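Local coordinates for possible transcriptional regulator, ArsR family protein (PDB 2OQG) that probably binds DNA as a winged helix-turn-helix transcriptional regulator of the ArsR family, at residues A[5-8]-A[9-13]; A[46-49]-A[50-54]; A[99-102]-A[103-107]. All coordinates share one frame; numbering follows the deposited sequence. Where two conformers were deposited one is given.

Contact 1: residues A[5-8]-A[9-13]; sequences VGTY and AELAS
Val5 accepts from Ala9 at the start of helix 5-17, the N-terminal helix of this winged helix-turn-helix protein: Ala9 N donates to Val5 O over 2.9 Å, the i to i+4 bond of an alpha-helix. Gly6 follows with the same bond, its O taking Glu10 N at 2.9 Å. Glu10 suits an exposed turn, its CB lying against Gly6 O. Thr7 O accepts from Leu11 N at 3.0 Å. On the same side of the helix Thr7 and Leu11 lie side by side and point the same way, Thr7 CG2 meeting Leu11 CD1 at 4.0 Å. The methyl of Thr7 can serve this apolar pair because CG2 stands anti to the backbone N, leaving OG1 to bond to Gly2 O. Leu11 is buried against Thr85 and Thr88 of helix 80-107, where an aliphatic side chain suits, and Thr7 rests on Thr88 too. Tyr8 faces the second subunit: it packs on Leu18 of that chain, its ring meets that of Trp24 there with planes about 50° apart, and its OH is hydrogen-bonded to Ser19 O there. With CG anti to the backbone N (chi1 168°), the ring lies alongside the next turn, where a small side chain fits. Ala12 CB supplies a CH-pi contact over one ring face, 4.1 Å from the centroid of Tyr8 and 20° off its normal.

Contact 2: residues A[46-49]-A[50-54]; sequences VSRQ and AIAKH
Gln49 O is gripped from two directions, by Lys53 N at 3.1 Å and by a water that donates to it at 2.7 Å. The same water accepts from Lys53 NZ, so the ammonium is tied back to its own helix through solvent. This is the first turn of helix 48-60, in the place of the recognition helix of a helix-turn-helix, which in ArsR-type regulators probably faces DNA. The Lys53 chain reaches the water by bending at chi3 and chi4, curling round the Gln49 carbonyl with CG 3.4 Å from Gln49 O. A lysine is long enough to fold back over the carbonyl in this way and still reach the water.

Ser47 is the N-cap. Its OG sits between the backbone N and the carbonyl carbon (chi1 79°), which turns it back to accept from Ala50 N at 3.0 Å; a short hydroxyl side chain is well matched to capping an amide of the first turn. Ser47 O meanwhile takes Ile51 N at 2.8 Å.

Just before the cap in sequence, Val46 crosses Ile51 obliquely. Val46 CG1 touches both Ile51 CG1 and Ala50 CB, each 3.6 Å away, and the single methyl of Ala50 lets the valine branch come this near. Ile51, buried, carries the apolar surface on to Leu40 and Ala41 of helix 37-43, the preceding helix of the motif. His54 bonds through ND1 to Arg23, while the opposite part of its ring turns an edge to valine: Val46 CG1 lies near the ring plane, 4.3 Å from His54 CD2.

Contact 3: residues A[99-102]-A[103-107]; sequences RLAA and IKQIA
Ile103 meets Arg99 one turn back: Ile103 N donates to Arg99 O at 3.2 Å, and Ile103 CG1 lies 3.6 Å from the same oxygen. Lys104 carries the main side-chain contact. Its N bonds straight to Leu100 O at 2.9 Å (N-H...O angle 166°), and its methylenes pass slantwise across the leucine, Lys104 CD touching Leu100 CG at 3.8 Å. Leu100 reaches them because CG stands anti to the backbone N, beside the carbonyl carbon (chi1 174°). Lysine fits an exposed flank, giving its aliphatic stem to the leucine while the ammonium leads away. Leu100 also packs on Arg76 of the second subunit; an alanine here would probably leave the lysine methylenes without their apolar support and open a gap beside that arginine. Gln105 N donates to Ala101 O at 2.9 Å, and its side chain runs extended over that turn, CG 3.1 Å from Ala101 O; Ala101, with only a methyl, offers little bulk to obstruct it. Ile106 N closes on Ala102 O, again at 2.9 Å, while Ile106 O is hydrogen-bonded to Ser109 OG, just beyond the segment. This is regular alpha-helix, each turn joined by i to i+4 bonds, near the far end of helix 80-107, the long C-terminal helix whose Arg99 and Leu100 pack on the second subunit and which extends the winged helix-turn-helix domain.

From the N terminus the three contacts come in series; none encloses or crosses another, and each joins neighbouring turns of one helix, so none closes a long loop. Contact 1 lies on helix 5-17, which packs on helix 80-107 and on the second subunit. Contact 2 opens helix 48-60 within the helix-turn-helix, its centre about 26 Å from that of contact 1. Contact 3 lies near the end of helix 80-107, about 49 Å from contact 2 between centres and across the chain's centre from it. Contacts 1 and 3 both touch the second subunit, whereas no other chain of the assembly touches contact 2, consistent with subunit contacts lying apart from the probable DNA-binding part.

Contact 1: residues A[5-8]-A[9-13]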
# COMPACT_ATOMS: atom_id res chain seq x y z
N VAL A 5 -18.42 -27.85 16.78
CA VAL A 5 -18.81 -26.51 17.14
C VAL A 5 -17.66 -25.51 17.08
O VAL A 5 -17.90 -24.32 16.91
CB VAL A 5 -19.45 -26.47 18.55
CG1 VAL A 5 -20.74 -27.28 18.56
CG2 VAL A 5 -18.47 -27.00 19.59
N GLY A 6 -16.43 -25.98 17.27
CA GLY A 6 -15.21 -25.18 17.13
C GLY A 6 -15.06 -24.60 15.73
O GLY A 6 -14.73 -23.39 15.56
N THR A 7 -15.28 -25.45 14.73
CA THR A 7 -15.26 -24.99 13.33
C THR A 7 -16.29 -23.90 13.11
O THR A 7 -15.99 -22.88 12.48
CB THR A 7 -15.47 -26.14 12.37
OG1 THR A 7 -14.43 -27.10 12.59
CG2 THR A 7 -15.42 -25.66 10.89
N TYR A 8 -17.51 -24.12 13.60
CA TYR A 8 -18.58 -23.13 13.35
C TYR A 8 -18.19 -21.84 14.04
O TYR A 8 -18.27 -20.77 13.45
CB TYR A 8 -19.96 -23.61 13.85
CG TYR A 8 -20.97 -22.48 13.85
CD1 TYR A 8 -21.69 -22.12 12.71
CD2 TYR A 8 -21.18 -21.75 15.01
CE1 TYR A 8 -22.57 -21.05 12.73
CE2 TYR A 8 -22.02 -20.71 15.05
CZ TYR A 8 -22.75 -20.35 13.93
OH TYR A 8 -23.63 -19.27 14.00
N ALA A 9 -17.68 -21.93 15.27
CA ALA A 9 -17.41 -20.70 16.04
C ALA A 9 -16.30 -19.91 15.38
O ALA A 9 -16.28 -18.66 15.44
CB ALA A 9 -17.04 -21.05 17.48
N GLU A 10 -15.37 -20.63 14.75
CA GLU A 10 -14.22 -20.02 14.11
C GLU A 10 -14.58 -19.38 12.78
O GLU A 10 -14.00 -18.36 12.40
CB GLU A 10 -13.10 -21.03 13.92
CG GLU A 10 -12.14 -21.01 15.08
CD GLU A 10 -11.53 -19.61 15.28
OE1 GLU A 10 -11.73 -19.03 16.35
OE2 GLU A 10 -10.90 -19.08 14.35
N LEU A 11 -15.52 -19.99 12.08
CA LEU A 11 -15.97 -19.47 10.75
C LEU A 11 -17.26 -18.66 10.74
O LEU A 11 -17.61 -18.08 9.71
CB LEU A 11 -16.12 -20.59 9.73
CG LEU A 11 -14.79 -21.32 9.46
CD1 LEU A 11 -15.00 -22.46 8.51
CD2 LEU A 11 -13.73 -20.36 8.92
N ALA A 12 -17.94 -18.58 11.87
CA ALA A 12 -19.24 -17.95 11.95
C ALA A 12 -19.25 -16.51 11.40
O ALA A 12 -20.16 -16.14 10.64
CB ALA A 12 -19.77 -17.96 13.36
N SER A 13 -18.22 -15.74 11.73
CA SER A 13 -18.19 -14.32 11.29
C SER A 13 -17.98 -14.25 9.78
O SER A 13 -18.57 -13.39 9.12
CB SER A 13 -17.16 -13.46 12.03
OG SER A 13 -15.82 -13.89 11.84

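Contact 2: residues A[46-49]-A[50-54]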
# COMPACT_ATOMS: atom_id res chain seq x y z
N VAL A 46 -25.53 2.18 -2.01
CA VAL A 46 -25.38 1.87 -0.61
C VAL A 46 -24.83 3.15 -0.03
O VAL A 46 -23.87 3.74 -0.57
CB VAL A 46 -24.27 0.78 -0.42
CG1 VAL A 46 -24.14 0.37 1.05
CG2 VAL A 46 -24.55 -0.47 -1.27
N SER A 47 -25.38 3.57 1.10
CA SER A 47 -24.90 4.78 1.72
C SER A 47 -23.49 4.64 2.23
O SER A 47 -23.05 3.52 2.53
CB SER A 47 -25.79 5.13 2.90
OG SER A 47 -25.47 4.34 4.03
N ARG A 48 -22.80 5.77 2.35
CA ARG A 48 -21.42 5.83 2.85
C ARG A 48 -21.32 5.22 4.25
O ARG A 48 -20.35 4.51 4.56
CB ARG A 48 -20.91 7.29 2.83
CG ARG A 48 -19.57 7.56 3.53
CD ARG A 48 -18.36 7.13 2.68
NE ARG A 48 -17.09 7.72 3.10
CZ ARG A 48 -16.36 7.30 4.14
NH1 ARG A 48 -16.77 6.29 4.90
NH2 ARG A 48 -15.21 7.90 4.44
N GLN A 49 -22.32 5.47 5.09
CA GLN A 49 -22.31 4.91 6.46
C GLN A 49 -22.53 3.41 6.46
O GLN A 49 -21.91 2.66 7.28
CB GLN A 49 -23.37 5.57 7.33
CG GLN A 49 -23.12 7.07 7.48
CD GLN A 49 -24.07 7.73 8.47
OE1 GLN A 49 -23.64 8.45 9.37
NE2 GLN A 49 -25.38 7.49 8.31
N ALA A 50 -23.37 2.93 5.55
CA ALA A 50 -23.56 1.48 5.43
C ALA A 50 -22.29 0.83 4.86
O ALA A 50 -21.90 -0.28 5.27
CB ALA A 50 -24.77 1.14 4.55
N ILE A 51 -21.66 1.49 3.89
CA ILE A 51 -20.39 0.96 3.32
C ILE A 51 -19.35 0.83 4.43
O ILE A 51 -18.69 -0.21 4.57
CB ILE A 51 -19.87 1.86 2.17
CG1 ILE A 51 -20.76 1.63 0.95
CG2 ILE A 51 -18.37 1.56 1.79
CD1 ILE A 51 -20.57 2.58 -0.25
N ALA A 52 -19.25 1.87 5.26
CA ALA A 52 -18.31 1.84 6.43
C ALA A 52 -18.57 0.63 7.31
O ALA A 52 -17.60 -0.05 7.73
CB ALA A 52 -18.42 3.13 7.23
N LYS A 53 -19.85 0.36 7.60
CA LYS A 53 -20.23 -0.74 8.46
C LYS A 53 -19.86 -2.08 7.82
O LYS A 53 -19.32 -2.97 8.49
CB LYS A 53 -21.74 -0.73 8.75
CG LYS A 53 -22.14 0.33 9.77
CD LYS A 53 -23.62 0.24 10.08
CE LYS A 53 -24.35 1.36 9.41
NZ LYS A 53 -23.99 2.64 10.09
N HIS A 54 -20.18 -2.23 6.52
CA HIS A 54 -19.81 -3.45 5.78
C HIS A 54 -18.28 -3.61 5.80
O HIS A 54 -17.81 -4.74 6.00
CB HIS A 54 -20.28 -3.35 4.35
CG HIS A 54 -21.76 -3.55 4.16
ND1 HIS A 54 -22.46 -4.60 4.72
CD2 HIS A 54 -22.67 -2.83 3.45
CE1 HIS A 54 -23.73 -4.52 4.37
NE2 HIS A 54 -23.88 -3.45 3.60
O HOH W 1 -21.08 3.89 9.53

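Contact 3: residues A[99-102]-A[103-107]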
# COMPACT_ATOMS: atom_id res chain seq x y z
N ARG A 99 -19.54 -41.02 3.59
CA ARG A 99 -20.63 -41.54 4.38
C ARG A 99 -21.72 -42.13 3.45
O ARG A 99 -22.16 -43.26 3.61
CB ARG A 99 -21.17 -40.42 5.26
CG ARG A 99 -22.13 -40.89 6.31
CD ARG A 99 -21.47 -41.83 7.31
NE ARG A 99 -22.48 -42.72 7.84
CZ ARG A 99 -22.22 -43.90 8.39
NH1 ARG A 99 -23.22 -44.64 8.82
NH2 ARG A 99 -20.98 -44.31 8.49
N LEU A 100 -22.14 -41.33 2.48
CA LEU A 100 -23.12 -41.73 1.47
C LEU A 100 -22.64 -43.02 0.76
O LEU A 100 -23.42 -43.97 0.59
CB LEU A 100 -23.24 -40.65 0.42
CG LEU A 100 -24.12 -41.03 -0.76
CD1 LEU A 100 -25.53 -41.41 -0.37
CD2 LEU A 100 -24.11 -39.92 -1.82
N ALA A 101 -21.35 -43.09 0.42
CA ALA A 101 -20.79 -44.30 -0.26
C ALA A 101 -20.96 -45.55 0.61
O ALA A 101 -21.34 -46.60 0.12
CB ALA A 101 -19.32 -44.14 -0.63
N ALA A 102 -20.71 -45.43 1.93
CA ALA A 102 -20.94 -46.55 2.86
C ALA A 102 -22.38 -47.04 2.83
O ALA A 102 -22.65 -48.25 2.83
CB ALA A 102 -20.60 -46.11 4.26
N ILE A 103 -23.31 -46.11 2.86
CA ILE A 103 -24.73 -46.44 2.82
C ILE A 103 -25.17 -47.09 1.51
O ILE A 103 -25.93 -48.06 1.50
CB ILE A 103 -25.58 -45.20 3.16
CG1 ILE A 103 -25.32 -44.74 4.61
CG2 ILE A 103 -27.05 -45.42 2.79
CD1 ILE A 103 -25.99 -45.61 5.60
N LYS A 104 -24.70 -46.54 0.39
CA LYS A 104 -25.01 -47.12 -0.94
C LYS A 104 -24.45 -48.52 -0.99
O LYS A 104 -25.07 -49.43 -1.51
CB LYS A 104 -24.41 -46.30 -2.09
CG LYS A 104 -25.17 -45.01 -2.32
CD LYS A 104 -24.36 -43.98 -3.19
CE LYS A 104 -25.21 -43.13 -4.10
NZ LYS A 104 -25.72 -43.92 -5.30
N GLN A 105 -23.26 -48.69 -0.45
CA GLN A 105 -22.58 -49.98 -0.56
C GLN A 105 -23.32 -51.02 0.29
O GLN A 105 -23.51 -52.17 -0.18
CB GLN A 105 -21.11 -49.80 -0.19
CG GLN A 105 -20.38 -49.15 -1.40
CD GLN A 105 -18.95 -48.75 -1.19
OE1 GLN A 105 -18.43 -47.82 -1.86
NE2 GLN A 105 -18.28 -49.43 -0.31
N ILE A 106 -23.74 -50.65 1.52
CA ILE A 106 -24.44 -51.64 2.34
C ILE A 106 -25.84 -51.96 1.82
O ILE A 106 -26.36 -53.09 2.01
CB ILE A 106 -24.48 -51.25 3.86
CG1 ILE A 106 -24.58 -52.50 4.74
CG2 ILE A 106 -25.66 -50.31 4.07
CD1 ILE A 106 -25.93 -52.97 4.90
N ALA A 107 -26.45 -51.04 1.07
CA ALA A 107 -27.73 -51.36 0.44
C ALA A 107 -27.56 -52.49 -0.61
O ALA A 107 -28.48 -53.23 -0.87
CB ALA A 107 -28.31 -50.14 -0.19